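Local coordinates for protein putative transcriptional regulator, LysR family (Vibrio parahaemolyticus, PDB 3OXN) that probably regulates transcription as a DNA-binding LysR-type factor, the piece described here being its effector-binding (substrate-binding) domain, at residues Leu38-Gln43 / Cys219-Ala224; Arg59-Leu64 / Glu81-Glu86; His101-Gln106 / Leu114-Ala119; Arg201-Pro206 / Trp210-Val215. One frame throughout, in Å; residues are numbered along the deposited sequence.

Contact 1 of 4, residues Leu38-Gln43 / Cys219-Ala224; sequences LPRIYQ and CSRLIA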
loop_
_atom_site.group_PDB
_atom_site.type_symbol
_atom_site.label_atom_id
_atom_site.label_comp_id
_atom_site.label_asym_id
_atom_site.label_seq_id
_atom_site.Cartn_x
_atom_site.Cartn_y
_atom_site.Cartn_z
ATOM N N LEU A 38 -16.259 -1.054 3.720
ATOM C CA LEU A 38 -16.676 -1.335 2.344
ATOM C C LEU A 38 -17.888 -2.278 2.203
ATOM O O LEU A 38 -18.688 -2.117 1.295
ATOM C CB LEU A 38 -15.494 -1.814 1.486
ATOM C CG LEU A 38 -14.650 -0.742 0.778
ATOM C CD1 LEU A 38 -13.343 -1.309 0.304
ATOM C CD2 LEU A 38 -15.391 -0.124 -0.390
ATOM N N PRO A 39 -18.023 -3.273 3.090
ATOM C CA PRO A 39 -19.150 -4.188 2.881
ATOM C C PRO A 39 -20.510 -3.511 3.031
ATOM O O PRO A 39 -21.405 -3.755 2.221
ATOM C CB PRO A 39 -18.938 -5.245 3.959
ATOM C CG PRO A 39 -17.462 -5.228 4.200
ATOM C CD PRO A 39 -17.059 -3.796 4.071
ATOM N N ARG A 40 -20.663 -2.664 4.044
ATOM C CA ARG A 40 -21.898 -1.895 4.189
ATOM C C ARG A 40 -22.114 -0.897 3.058
ATOM O O ARG A 40 -23.250 -0.572 2.753
ATOM C CB ARG A 40 -21.980 -1.188 5.545
ATOM C CG ARG A 40 -22.998 -1.828 6.510
ATOM C CD ARG A 40 -22.359 -2.837 7.483
ATOM N NE ARG A 40 -22.304 -2.320 8.854
ATOM C CZ ARG A 40 -23.316 -2.393 9.717
ATOM N NH1 ARG A 40 -24.461 -2.967 9.352
ATOM N NH2 ARG A 40 -23.192 -1.899 10.946
ATOM N N ILE A 41 -21.034 -0.412 2.436
ATOM C CA ILE A 41 -21.147 0.524 1.311
ATOM C C ILE A 41 -21.832 -0.123 0.118
ATOM O O ILE A 41 -22.815 0.397 -0.398
ATOM C CB ILE A 41 -19.767 1.052 0.821
ATOM C CG1 ILE A 41 -19.045 1.829 1.920
ATOM C CG2 ILE A 41 -19.947 1.949 -0.376
ATOM C CD1 ILE A 41 -19.811 3.029 2.394
ATOM N N TYR A 42 -21.286 -1.254 -0.314
ATOM C CA TYR A 42 -21.751 -1.947 -1.507
ATOM C C TYR A 42 -23.076 -2.638 -1.273
ATOM O O TYR A 42 -23.884 -2.808 -2.191
ATOM C CB TYR A 42 -20.709 -2.956 -1.972
ATOM C CG TYR A 42 -19.674 -2.315 -2.846
ATOM C CD1 TYR A 42 -19.946 -2.056 -4.178
ATOM C CD2 TYR A 42 -18.438 -1.930 -2.334
ATOM C CE1 TYR A 42 -19.020 -1.459 -4.980
ATOM C CE2 TYR A 42 -17.499 -1.335 -3.131
ATOM C CZ TYR A 42 -17.793 -1.099 -4.463
ATOM O OH TYR A 42 -16.864 -0.507 -5.297
ATOM N N GLN A 43 -23.285 -3.047 -0.032
ATOM C CA GLN A 43 -24.555 -3.610 0.360
ATOM C C GLN A 43 -25.600 -2.511 0.222
ATOM O O GLN A 43 -26.702 -2.739 -0.282
ATOM C CB GLN A 43 -24.462 -4.130 1.794
ATOM C CG GLN A 43 -25.776 -4.156 2.552
ATOM C CD GLN A 43 -26.777 -5.123 1.951
ATOM O OE1 GLN A 43 -26.512 -5.757 0.917
ATOM N NE2 GLN A 43 -27.944 -5.241 2.598
ATOM N N CYS A 219 -16.639 4.284 10.514
ATOM C CA CYS A 219 -15.541 4.707 11.379
ATOM C C CYS A 219 -16.044 4.727 12.806
ATOM O O CYS A 219 -15.436 4.146 13.706
ATOM C CB CYS A 219 -15.092 6.120 11.033
ATOM S SG CYS A 219 -13.936 6.251 9.675
ATOM N N SER A 220 -17.159 5.419 13.007
ATOM C CA SER A 220 -17.799 5.465 14.313
ATOM C C SER A 220 -17.923 4.023 14.764
ATOM O O SER A 220 -17.413 3.645 15.819
ATOM C CB SER A 220 -19.179 6.119 14.214
ATOM O OG SER A 220 -19.309 7.192 15.138
ATOM N N ARG A 221 -18.559 3.210 13.926
ATOM C CA ARG A 221 -18.767 1.795 14.214
ATOM C C ARG A 221 -17.453 1.104 14.571
ATOM O O ARG A 221 -17.415 0.215 15.421
ATOM C CB ARG A 221 -19.408 1.112 13.007
ATOM C CG ARG A 221 -20.590 0.224 13.342
ATOM C CD ARG A 221 -21.010 -0.614 12.131
ATOM N NE ARG A 221 -20.224 -1.841 11.928
ATOM C CZ ARG A 221 -19.535 -2.488 12.875
ATOM N NH1 ARG A 221 -18.863 -3.593 12.564
ATOM N NH2 ARG A 221 -19.512 -2.047 14.133
ATOM N N LEU A 222 -16.375 1.527 13.920
ATOM C CA LEU A 222 -15.073 0.877 14.082
ATOM C C LEU A 222 -14.486 1.182 15.455
ATOM O O LEU A 222 -13.956 0.301 16.135
ATOM C CB LEU A 222 -14.108 1.308 12.963
ATOM C CG LEU A 222 -12.763 0.588 12.809
ATOM C CD1 LEU A 222 -13.000 -0.876 12.563
ATOM C CD2 LEU A 222 -11.934 1.172 11.678
ATOM N N ILE A 223 -14.590 2.443 15.858
ATOM C CA ILE A 223 -14.156 2.855 17.181
ATOM C C ILE A 223 -14.877 1.988 18.216
ATOM O O ILE A 223 -14.238 1.270 18.980
ATOM C CB ILE A 223 -14.422 4.364 17.416
ATOM C CG1 ILE A 223 -13.579 5.215 16.450
ATOM C CG2 ILE A 223 -14.123 4.748 18.858
ATOM C CD1 ILE A 223 -14.142 6.628 16.184
ATOM N N ALA A 224 -16.206 2.029 18.218
ATOM C CA ALA A 224 -16.998 1.196 19.119
ATOM C C ALA A 224 -16.362 -0.179 19.284
ATOM O O ALA A 224 -15.601 -0.409 20.220
ATOM C CB ALA A 224 -18.433 1.057 18.606
#
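Arg40 and Arg221 face each other from helix 28-44 and helix 206-227, whose backbones stay well apart here, with the CA of Arg40 11.1 Å from the CA of Arg221. Between 38-43 and 219-224 only these two side chains meet. Both bonds from backbone to CB point at the opposite helix. The Arg40 chain bends at its second and third torsions (chi2 95°, chi3 108°), which brings its guanidinium to the Arg221 chain. Arg221 bends at chi3. The two side chains cross at about a right angle, and their guanidinium planes are turned 74° apart. The groups are therefore not stacked. NH2 of Arg40 lies 3.1 Å from NE of Arg221, and NE of Arg40 lies 3.7 Å from that same NE of Arg221. Both members of each pair are donors, so neither is a hydrogen bond. Glu218, the residue before Cys219, lies outside both segments. Its carboxylate forms a salt bridge with Arg40 and a long, weak ion pair with Arg221, which probably offsets the like charges. The contact lies at the surface. Apolar packing of the two helices comes from Cys219 on Ile33 and from Arg221 and Leu222 on Phe36. Nearby, Tyr42 OH bonds to Val144 O of the second subunit. A first helix packed beside the C-terminal helix, with the first helix also facing a partner subunit, fits the two-lobed periplasmic-binding-protein fold of LysR effector domains and their usual side-by-side dimer.

Contact 2 of 4, residues Arg59-Leu64 / Glu81-Glu86; sequences RLSDQL and EPLRSE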
loop_
_atom_site.group_PDB
_atom_site.type_symbol
_atom_site.label_atom_id
_atom_site.label_comp_id
_atom_site.label_asym_id
_atom_site.label_seq_id
_atom_site.Cartn_x
_atom_site.Cartn_y
_atom_site.Cartn_z
ATOM N N ARG A 59 0.440 17.101 -1.303
ATOM C CA ARG A 59 -0.431 17.446 -2.416
ATOM C C ARG A 59 -1.879 17.144 -2.076
ATOM O O ARG A 59 -2.708 17.001 -2.967
ATOM C CB ARG A 59 -0.044 16.656 -3.682
ATOM C CG ARG A 59 1.436 16.650 -3.992
ATOM C CD ARG A 59 1.703 16.434 -5.477
ATOM N NE ARG A 59 0.895 17.327 -6.306
ATOM C CZ ARG A 59 -0.041 16.920 -7.162
ATOM N NH1 ARG A 59 -0.289 15.623 -7.331
ATOM N NH2 ARG A 59 -0.720 17.816 -7.865
ATOM N N LEU A 60 -2.173 17.031 -0.784
ATOM C CA LEU A 60 -3.524 16.741 -0.316
ATOM C C LEU A 60 -4.570 17.607 -1.019
ATOM O O LEU A 60 -5.533 17.098 -1.619
ATOM C CB LEU A 60 -3.611 16.955 1.195
ATOM C CG LEU A 60 -5.003 16.870 1.833
ATOM C CD1 LEU A 60 -5.561 15.468 1.713
ATOM C CD2 LEU A 60 -4.967 17.310 3.283
ATOM N N SER A 61 -4.381 18.919 -0.924
ATOM C CA SER A 61 -5.338 19.864 -1.472
ATOM C C SER A 61 -5.300 19.889 -2.992
ATOM O O SER A 61 -6.322 20.123 -3.638
ATOM C CB SER A 61 -5.086 21.258 -0.924
ATOM O OG SER A 61 -6.027 22.170 -1.447
ATOM N N ASP A 62 -4.130 19.651 -3.568
ATOM C CA ASP A 62 -4.038 19.589 -5.010
ATOM C C ASP A 62 -4.785 18.367 -5.505
ATOM O O ASP A 62 -5.386 18.368 -6.587
ATOM C CB ASP A 62 -2.579 19.537 -5.466
ATOM C CG ASP A 62 -1.963 20.909 -5.561
ATOM O OD1 ASP A 62 -2.675 21.892 -5.242
ATOM O OD2 ASP A 62 -0.773 21.004 -5.942
ATOM N N GLN A 63 -4.736 17.318 -4.700
ATOM C CA GLN A 63 -5.350 16.061 -5.070
ATOM C C GLN A 63 -6.887 16.162 -5.077
ATOM O O GLN A 63 -7.535 15.716 -6.026
ATOM C CB GLN A 63 -4.835 14.932 -4.170
ATOM C CG GLN A 63 -4.454 13.684 -4.954
ATOM C CD GLN A 63 -3.589 12.725 -4.168
ATOM O OE1 GLN A 63 -2.983 13.099 -3.156
ATOM N NE2 GLN A 63 -3.512 11.474 -4.642
ATOM N N LEU A 64 -7.467 16.775 -4.045
ATOM C CA LEU A 64 -8.910 16.981 -4.017
ATOM C C LEU A 64 -9.336 18.067 -5.003
ATOM O O LEU A 64 -10.405 17.986 -5.611
ATOM C CB LEU A 64 -9.392 17.339 -2.609
ATOM C CG LEU A 64 -9.200 16.325 -1.488
ATOM C CD1 LEU A 64 -9.446 17.051 -0.189
ATOM C CD2 LEU A 64 -10.102 15.116 -1.636
ATOM N N GLU A 81 -7.915 24.565 5.516
ATOM C CA GLU A 81 -8.786 25.606 4.955
ATOM C C GLU A 81 -8.223 26.153 3.644
ATOM O O GLU A 81 -7.025 26.462 3.556
ATOM C CB GLU A 81 -8.969 26.753 5.947
ATOM C CG GLU A 81 -9.586 26.329 7.271
ATOM C CD GLU A 81 -8.619 25.539 8.131
ATOM O OE1 GLU A 81 -9.026 24.468 8.644
ATOM O OE2 GLU A 81 -7.452 25.993 8.279
ATOM N N PRO A 82 -9.093 26.317 2.628
ATOM C CA PRO A 82 -10.550 26.137 2.637
ATOM C C PRO A 82 -11.045 24.738 2.228
ATOM O O PRO A 82 -12.032 24.618 1.481
ATOM C CB PRO A 82 -10.984 27.132 1.566
ATOM C CG PRO A 82 -9.949 26.904 0.527
ATOM C CD PRO A 82 -8.667 26.941 1.358
ATOM N N LEU A 83 -10.374 23.695 2.703
ATOM C CA LEU A 83 -10.855 22.333 2.480
ATOM C C LEU A 83 -11.716 21.882 3.644
ATOM O O LEU A 83 -11.354 22.049 4.801
ATOM C CB LEU A 83 -9.697 21.357 2.276
ATOM C CG LEU A 83 -8.949 21.474 0.955
ATOM C CD1 LEU A 83 -7.974 20.328 0.815
ATOM C CD2 LEU A 83 -9.944 21.447 -0.166
ATOM N N ARG A 84 -12.864 21.315 3.332
ATOM C CA ARG A 84 -13.747 20.793 4.361
ATOM C C ARG A 84 -13.104 19.603 5.070
ATOM O O ARG A 84 -12.392 18.801 4.469
ATOM C CB ARG A 84 -15.073 20.409 3.734
ATOM C CG ARG A 84 -15.590 21.510 2.847
ATOM C CD ARG A 84 -15.947 22.664 3.711
ATOM N NE ARG A 84 -16.516 22.121 4.941
ATOM C CZ ARG A 84 -17.383 22.752 5.726
ATOM N NH1 ARG A 84 -17.802 23.980 5.414
ATOM N NH2 ARG A 84 -17.823 22.146 6.826
ATOM N N SER A 85 -13.337 19.496 6.364
ATOM C CA SER A 85 -12.699 18.434 7.102
ATOM C C SER A 85 -13.481 18.146 8.354
ATOM O O SER A 85 -14.062 19.047 8.943
ATOM C CB SER A 85 -11.275 18.839 7.473
ATOM O OG SER A 85 -11.293 20.037 8.217
ATOM N N GLU A 86 -13.495 16.884 8.756
ATOM C CA GLU A 86 -14.046 16.523 10.047
ATOM C C GLU A 86 -13.185 15.400 10.626
ATOM O O GLU A 86 -12.713 14.555 9.874
ATOM C CB GLU A 86 -15.505 16.083 9.898
ATOM C CG GLU A 86 -15.695 14.586 9.859
ATOM C CD GLU A 86 -17.155 14.176 10.000
ATOM O OE1 GLU A 86 -17.993 14.700 9.236
ATOM O OE2 GLU A 86 -17.457 13.326 10.876
#
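Ser61 and Leu64 on helix 60-65 receive Leu83 from strand 83-89. The backbones come closest at Ser61 and Leu83, with CA of Ser61 7.2 Å from CA of Leu83. The apolar contact rests on one branch of Leu83. Its CD1 lies 3.7 Å from CD1 of Leu64, and these two leucine side chains cross obliquely. The same Leu83 CD1 lies 3.5 Å from CB of Ser61. Leu64 is also packed on Ala72 and Ile197, on the neighbouring strands 71-74 and 194-199, so the leucine pair belongs to the layer between helix and sheet.

The serine hydroxyl meets Leu83 by van der Waals contact. A chi1 of -179° turns it toward the strand, where Ser61 OG lies 3.5 Å from CD1 of Leu83.

Polar bonds run outward from each segment. The helix start is held by Gln63 N bonding to Arg59 O at 2.7 Å. Arg59 forms a salt bridge with Glu67, and Gln63 reaches back to Pro54 and Gln56. On the strand side Arg84 forms a salt bridge with Glu203.

Between these segments the join is van der Waals packing round one leucine methyl, which sets little demand on exact orientation.

Contact 3 of 4, residues His101-Gln106 / Leu114-Ala119; sequences HPLANQ and LSHPHA
His116 lends by far the largest surface to this contact, and Leu103 and His101 meet its ring from the loop 101-106. The imidazole of His101 lies across that of His116, with ring centroids 4.8 Å apart and planes at 46°. The pair is thus neither a parallel stack nor a T-shaped one. CE1 of His101 sits over one face of the His116 ring, 3.5 Å from CE1 of His116. The Leu103 side chain approaches from the opposite direction to that of His116. Its CD1 lies 3.6 Å from both NE2 and CD2 of His116, so the methyl meets the NE2-CD2 bond of the ring. His116 stands just before strand 117-120, which runs between strands 142-146 and 163-167 in the second sheet of this periplasmic-binding-protein-like domain. The loop 101-106 follows strand 93-98 of the same sheet, and Ile163 touches both histidines. The His101 ring is fixed by its own loop. Leu103 N donates to His101 ND1 at 3.0 Å, with an angle of 154° at the hydrogen and the nitrogen almost exactly in the ring plane. CG of His101 is anti to the backbone N (chi1 -173°), which helps bring the ring round to that amide. Since ND1 accepts here, a neutral His101 would carry its proton on NE2, consistent with the weak bond from NE2 to Pro161 O. Beyond the ring, Leu103 also packs on Met108 and Asp112.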
loop_
_atom_site.group_PDB
_atom_site.type_symbol
_atom_site.label_atom_id
_atom_site.label_comp_id
_atom_site.label_asym_id
_atom_site.label_seq_id
_atom_site.Cartn_x
_atom_site.Cartn_y
_atom_site.Cartn_z
ATOM N N HIS A 101 10.884 -13.273 18.883
ATOM C CA HIS A 101 11.707 -12.129 19.210
ATOM C C HIS A 101 12.057 -12.285 20.678
ATOM O O HIS A 101 11.260 -12.826 21.448
ATOM C CB HIS A 101 10.933 -10.844 18.992
ATOM C CG HIS A 101 11.763 -9.610 19.152
ATOM N ND1 HIS A 101 12.253 -9.199 20.369
ATOM C CD2 HIS A 101 12.180 -8.695 18.248
ATOM C CE1 HIS A 101 12.939 -8.083 20.209
ATOM N NE2 HIS A 101 12.911 -7.754 18.932
ATOM N N PRO A 102 13.263 -11.860 21.070
ATOM C CA PRO A 102 13.633 -11.946 22.487
ATOM C C PRO A 102 12.579 -11.352 23.444
ATOM O O PRO A 102 12.183 -12.015 24.412
ATOM C CB PRO A 102 14.957 -11.161 22.544
ATOM C CG PRO A 102 15.568 -11.402 21.193
ATOM C CD PRO A 102 14.415 -11.521 20.215
ATOM N N LEU A 103 12.128 -10.126 23.176
ATOM C CA LEU A 103 11.216 -9.436 24.088
ATOM C C LEU A 103 9.769 -9.884 23.936
ATOM O O LEU A 103 8.881 -9.270 24.521
ATOM C CB LEU A 103 11.272 -7.924 23.861
ATOM C CG LEU A 103 12.660 -7.313 23.768
ATOM C CD1 LEU A 103 12.587 -5.887 23.234
ATOM C CD2 LEU A 103 13.320 -7.354 25.138
ATOM N N ALA A 104 9.532 -10.918 23.130
ATOM C CA ALA A 104 8.167 -11.345 22.803
ATOM C C ALA A 104 7.345 -11.693 24.044
ATOM O O ALA A 104 6.176 -11.301 24.148
ATOM C CB ALA A 104 8.184 -12.519 21.835
ATOM N N ASN A 105 7.975 -12.404 24.981
ATOM C CA ASN A 105 7.287 -12.895 26.170
ATOM C C ASN A 105 7.596 -12.120 27.443
ATOM O O ASN A 105 7.373 -12.610 28.550
ATOM C CB ASN A 105 7.552 -14.386 26.381
ATOM C CG ASN A 105 7.205 -15.223 25.157
ATOM O OD1 ASN A 105 6.156 -15.045 24.526
ATOM N ND2 ASN A 105 8.094 -16.149 24.821
ATOM N N GLN A 106 8.097 -10.906 27.297
ATOM C CA GLN A 106 8.310 -10.061 28.454
ATOM C C GLN A 106 7.734 -8.700 28.133
ATOM O O GLN A 106 7.347 -8.445 26.998
ATOM C CB GLN A 106 9.794 -9.971 28.810
ATOM C CG GLN A 106 10.605 -8.986 27.987
ATOM C CD GLN A 106 12.102 -9.097 28.275
ATOM O OE1 GLN A 106 12.762 -8.096 28.564
ATOM N NE2 GLN A 106 12.640 -10.322 28.207
ATOM N N LEU A 114 14.723 0.946 22.768
ATOM C CA LEU A 114 15.870 1.682 22.234
ATOM C C LEU A 114 17.118 0.841 21.888
ATOM O O LEU A 114 18.076 1.375 21.327
ATOM C CB LEU A 114 16.256 2.819 23.190
ATOM C CG LEU A 114 15.593 4.179 22.945
ATOM C CD1 LEU A 114 14.211 4.042 22.354
ATOM C CD2 LEU A 114 15.544 4.981 24.232
ATOM N N SER A 115 17.107 -0.455 22.198
ATOM C CA SER A 115 18.263 -1.311 21.931
ATOM C C SER A 115 18.089 -2.193 20.710
ATOM O O SER A 115 18.943 -3.020 20.426
ATOM C CB SER A 115 18.541 -2.254 23.109
ATOM O OG SER A 115 17.941 -1.803 24.303
ATOM N N HIS A 116 16.974 -2.061 20.007
ATOM C CA HIS A 116 16.668 -3.001 18.932
ATOM C C HIS A 116 16.434 -2.292 17.601
ATOM O O HIS A 116 16.059 -1.110 17.583
ATOM C CB HIS A 116 15.438 -3.844 19.300
ATOM C CG HIS A 116 15.704 -4.904 20.323
ATOM N ND1 HIS A 116 15.986 -6.210 19.983
ATOM C CD2 HIS A 116 15.714 -4.855 21.673
ATOM C CE1 HIS A 116 16.167 -6.921 21.084
ATOM N NE2 HIS A 116 16.009 -6.122 22.124
ATOM N N PRO A 117 16.643 -3.015 16.483
ATOM C CA PRO A 117 16.402 -2.465 15.143
ATOM C C PRO A 117 14.915 -2.193 14.995
ATOM O O PRO A 117 14.112 -3.024 15.415
ATOM C CB PRO A 117 16.787 -3.613 14.205
ATOM C CG PRO A 117 17.303 -4.712 15.072
ATOM C CD PRO A 117 16.873 -4.466 16.453
ATOM N N HIS A 118 14.556 -1.061 14.414
ATOM C CA HIS A 118 13.161 -0.678 14.299
ATOM C C HIS A 118 12.717 -0.713 12.848
ATOM O O HIS A 118 13.427 -0.223 11.973
ATOM C CB HIS A 118 12.944 0.734 14.858
ATOM C CG HIS A 118 12.958 0.815 16.357
ATOM N ND1 HIS A 118 14.096 0.584 17.106
ATOM C CD2 HIS A 118 11.984 1.138 17.240
ATOM C CE1 HIS A 118 13.812 0.743 18.389
ATOM N NE2 HIS A 118 12.541 1.086 18.499
ATOM N N ALA A 119 11.545 -1.297 12.601
ATOM C CA ALA A 119 10.902 -1.247 11.287
ATOM C C ALA A 119 9.602 -0.451 11.373
ATOM O O ALA A 119 8.676 -0.847 12.071
ATOM C CB ALA A 119 10.638 -2.647 10.772
#

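Contact 4 of 4, residues Arg201-Pro206 / Trp210-Val215; sequences RCEHSP and WLRSVV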
loop_
_atom_site.group_PDB
_atom_site.type_symbol
_atom_site.label_atom_id
_atom_site.label_comp_id
_atom_site.label_asym_id
_atom_site.label_seq_id
_atom_site.Cartn_x
_atom_site.Cartn_y
_atom_site.Cartn_z
ATOM N N ARG A 201 -16.490 22.119 -3.094
ATOM C CA ARG A 201 -17.208 21.640 -4.277
ATOM C C ARG A 201 -17.967 20.318 -4.073
ATOM O O ARG A 201 -18.865 19.987 -4.856
ATOM C CB ARG A 201 -16.237 21.514 -5.460
ATOM C CG ARG A 201 -16.387 20.221 -6.255
ATOM C CD ARG A 201 -15.015 19.630 -6.596
ATOM N NE ARG A 201 -14.219 20.589 -7.356
ATOM C CZ ARG A 201 -12.966 20.393 -7.756
ATOM N NH1 ARG A 201 -12.343 19.249 -7.458
ATOM N NH2 ARG A 201 -12.338 21.349 -8.452
ATOM N N CYS A 202 -17.597 19.560 -3.043
ATOM C CA CYS A 202 -18.279 18.304 -2.756
ATOM C C CYS A 202 -19.098 18.411 -1.484
ATOM O O CYS A 202 -19.605 17.406 -0.981
ATOM C CB CYS A 202 -17.286 17.149 -2.603
ATOM S SG CYS A 202 -16.489 16.582 -4.115
ATOM N N GLU A 203 -19.221 19.624 -0.961
ATOM C CA GLU A 203 -19.868 19.828 0.328
ATOM C C GLU A 203 -21.359 19.549 0.264
ATOM O O GLU A 203 -21.933 18.924 1.165
ATOM C CB GLU A 203 -19.643 21.256 0.811
ATOM C CG GLU A 203 -20.394 21.579 2.065
ATOM C CD GLU A 203 -19.886 20.781 3.240
ATOM O OE1 GLU A 203 -18.800 21.120 3.753
ATOM O OE2 GLU A 203 -20.578 19.825 3.655
ATOM N N HIS A 204 -21.988 20.020 -0.808
ATOM C CA HIS A 204 -23.435 19.928 -0.941
ATOM C C HIS A 204 -23.874 18.979 -2.044
ATOM O O HIS A 204 -24.981 19.090 -2.572
ATOM C CB HIS A 204 -24.049 21.320 -1.114
ATOM C CG HIS A 204 -24.182 22.069 0.175
ATOM N ND1 HIS A 204 -25.234 21.868 1.045
ATOM C CD2 HIS A 204 -23.377 22.985 0.760
ATOM C CE1 HIS A 204 -25.079 22.639 2.105
ATOM N NE2 HIS A 204 -23.958 23.325 1.959
ATOM N N SER A 205 -23.008 18.035 -2.388
ATOM C CA SER A 205 -23.416 16.969 -3.282
ATOM C C SER A 205 -24.138 15.875 -2.497
ATOM O O SER A 205 -23.569 15.293 -1.575
ATOM C CB SER A 205 -22.217 16.382 -4.012
ATOM O OG SER A 205 -22.643 15.383 -4.920
ATOM N N PRO A 206 -25.402 15.601 -2.861
ATOM C CA PRO A 206 -26.221 14.524 -2.281
ATOM C C PRO A 206 -25.459 13.199 -2.163
ATOM O O PRO A 206 -25.632 12.489 -1.166
ATOM C CB PRO A 206 -27.354 14.365 -3.295
ATOM C CG PRO A 206 -27.458 15.704 -3.966
ATOM C CD PRO A 206 -26.106 16.339 -3.927
ATOM N N TRP A 210 -23.548 11.728 1.217
ATOM C CA TRP A 210 -23.923 10.365 1.570
ATOM C C TRP A 210 -22.690 9.512 1.847
ATOM O O TRP A 210 -22.613 8.839 2.871
ATOM C CB TRP A 210 -24.796 9.722 0.479
ATOM C CG TRP A 210 -24.936 8.240 0.663
ATOM C CD1 TRP A 210 -25.832 7.603 1.450
ATOM C CD2 TRP A 210 -24.122 7.216 0.076
ATOM N NE1 TRP A 210 -25.642 6.245 1.392
ATOM C CE2 TRP A 210 -24.595 5.977 0.549
ATOM C CE3 TRP A 210 -23.034 7.223 -0.813
ATOM C CZ2 TRP A 210 -24.036 4.759 0.173
ATOM C CZ3 TRP A 210 -22.475 6.010 -1.194
ATOM C CH2 TRP A 210 -22.977 4.795 -0.702
ATOM N N LEU A 211 -21.731 9.541 0.926
ATOM C CA LEU A 211 -20.478 8.797 1.084
ATOM C C LEU A 211 -19.842 9.095 2.432
ATOM O O LEU A 211 -19.489 8.182 3.176
ATOM C CB LEU A 211 -19.475 9.143 -0.033
ATOM C CG LEU A 211 -18.356 8.151 -0.401
ATOM C CD1 LEU A 211 -17.221 8.858 -1.110
ATOM C CD2 LEU A 211 -17.813 7.417 0.800
ATOM N N ARG A 212 -19.691 10.377 2.732
ATOM C CA ARG A 212 -19.037 10.783 3.959
ATOM C C ARG A 212 -19.686 10.155 5.195
ATOM O O ARG A 212 -18.995 9.625 6.079
ATOM C CB ARG A 212 -19.002 12.298 4.056
ATOM C CG ARG A 212 -18.216 12.908 2.949
ATOM C CD ARG A 212 -17.675 14.254 3.343
ATOM N NE ARG A 212 -18.696 15.283 3.274
ATOM C CZ ARG A 212 -19.180 15.763 2.136
ATOM N NH1 ARG A 212 -18.735 15.294 0.980
ATOM N NH2 ARG A 212 -20.109 16.704 2.152
ATOM N N SER A 213 -21.017 10.187 5.226
ATOM C CA SER A 213 -21.779 9.652 6.351
ATOM C C SER A 213 -21.642 8.137 6.535
ATOM O O SER A 213 -21.583 7.645 7.675
ATOM C CB SER A 213 -23.256 10.042 6.236
ATOM O OG SER A 213 -23.670 9.982 4.887
ATOM N N VAL A 214 -21.615 7.387 5.434
ATOM C CA VAL A 214 -21.396 5.952 5.552
ATOM C C VAL A 214 -19.995 5.692 6.074
ATOM O O VAL A 214 -19.788 4.802 6.903
ATOM C CB VAL A 214 -21.654 5.209 4.246
ATOM C CG1 VAL A 214 -23.053 4.608 4.265
ATOM C CG2 VAL A 214 -21.504 6.142 3.075
ATOM N N VAL A 215 -19.042 6.496 5.605
ATOM C CA VAL A 215 -17.689 6.484 6.146
ATOM C C VAL A 215 -17.746 6.853 7.626
ATOM O O VAL A 215 -17.166 6.183 8.476
ATOM C CB VAL A 215 -16.759 7.482 5.378
ATOM C CG1 VAL A 215 -15.447 7.681 6.101
ATOM C CG2 VAL A 215 -16.518 7.007 3.947
#
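Arg212 points its guanidinium end-on at the backbone of Cys202 and Glu203. NH1 and NH2 both bond to a single acceptor: NH1 of Arg212 is 3.0 Å from Cys202 O, and NH2 of Arg212 is 3.3 Å from the same Cys202 O. They come from one face of that carbonyl's plane, with NH1 well above it and not on a lone pair. NH2 also makes a weak bond to Glu203 O, which lies at the guanidinium edge in its plane. The Glu203 side chain crosses that of Arg212 at about a right angle. Carboxylate and guanidinium planes are 85° apart, and OE2 of Glu203 forms a salt bridge with NH2 of Arg212 at 3.5 Å. The CB of Glu203 points away from the helix, but the bend at chi2 (66°) brings the carboxylate back. OE1 forms a salt bridge with Arg84 NE, the stronger partner of this carboxylate. Helix 206-227 is the last helix of the two-lobed effector-domain fold, and this loop leads into it from strand 194-199. Arg212 thus ties the loop back to the helix, while its charge also makes a cation-pi contact with Trp198 of that strand. Four residues on from Pro206, Trp210 N bonds weakly to Pro206 O at 3.3 Å. The Trp210 indole turns away from the loop, with CG anti to the backbone N (chi1 167°). It packs on Phe21, and NE1 bonds to Glu44.

Contacts 1, 2 and 4 belong to the lobe built on the first sheet. Contact 3 stands apart in the other lobe, its centre about 39 Å from that of contact 2. Contacts 1 and 4 both use helix 206-227 and touch through Ile41 and Val214. Contacts 2 and 4 meet through the salt bridge of Arg84 NE with Glu203 OE1, 2.8 Å apart. Chemistry follows place. Contact 1, at the surface, pairs two arginines round a carboxylate. Contact 4, partly buried, sets one arginine on backbone carbonyls and a carboxylate. Contacts 2 and 3 are buried: one is methyl packing, the other aromatic and aliphatic packing.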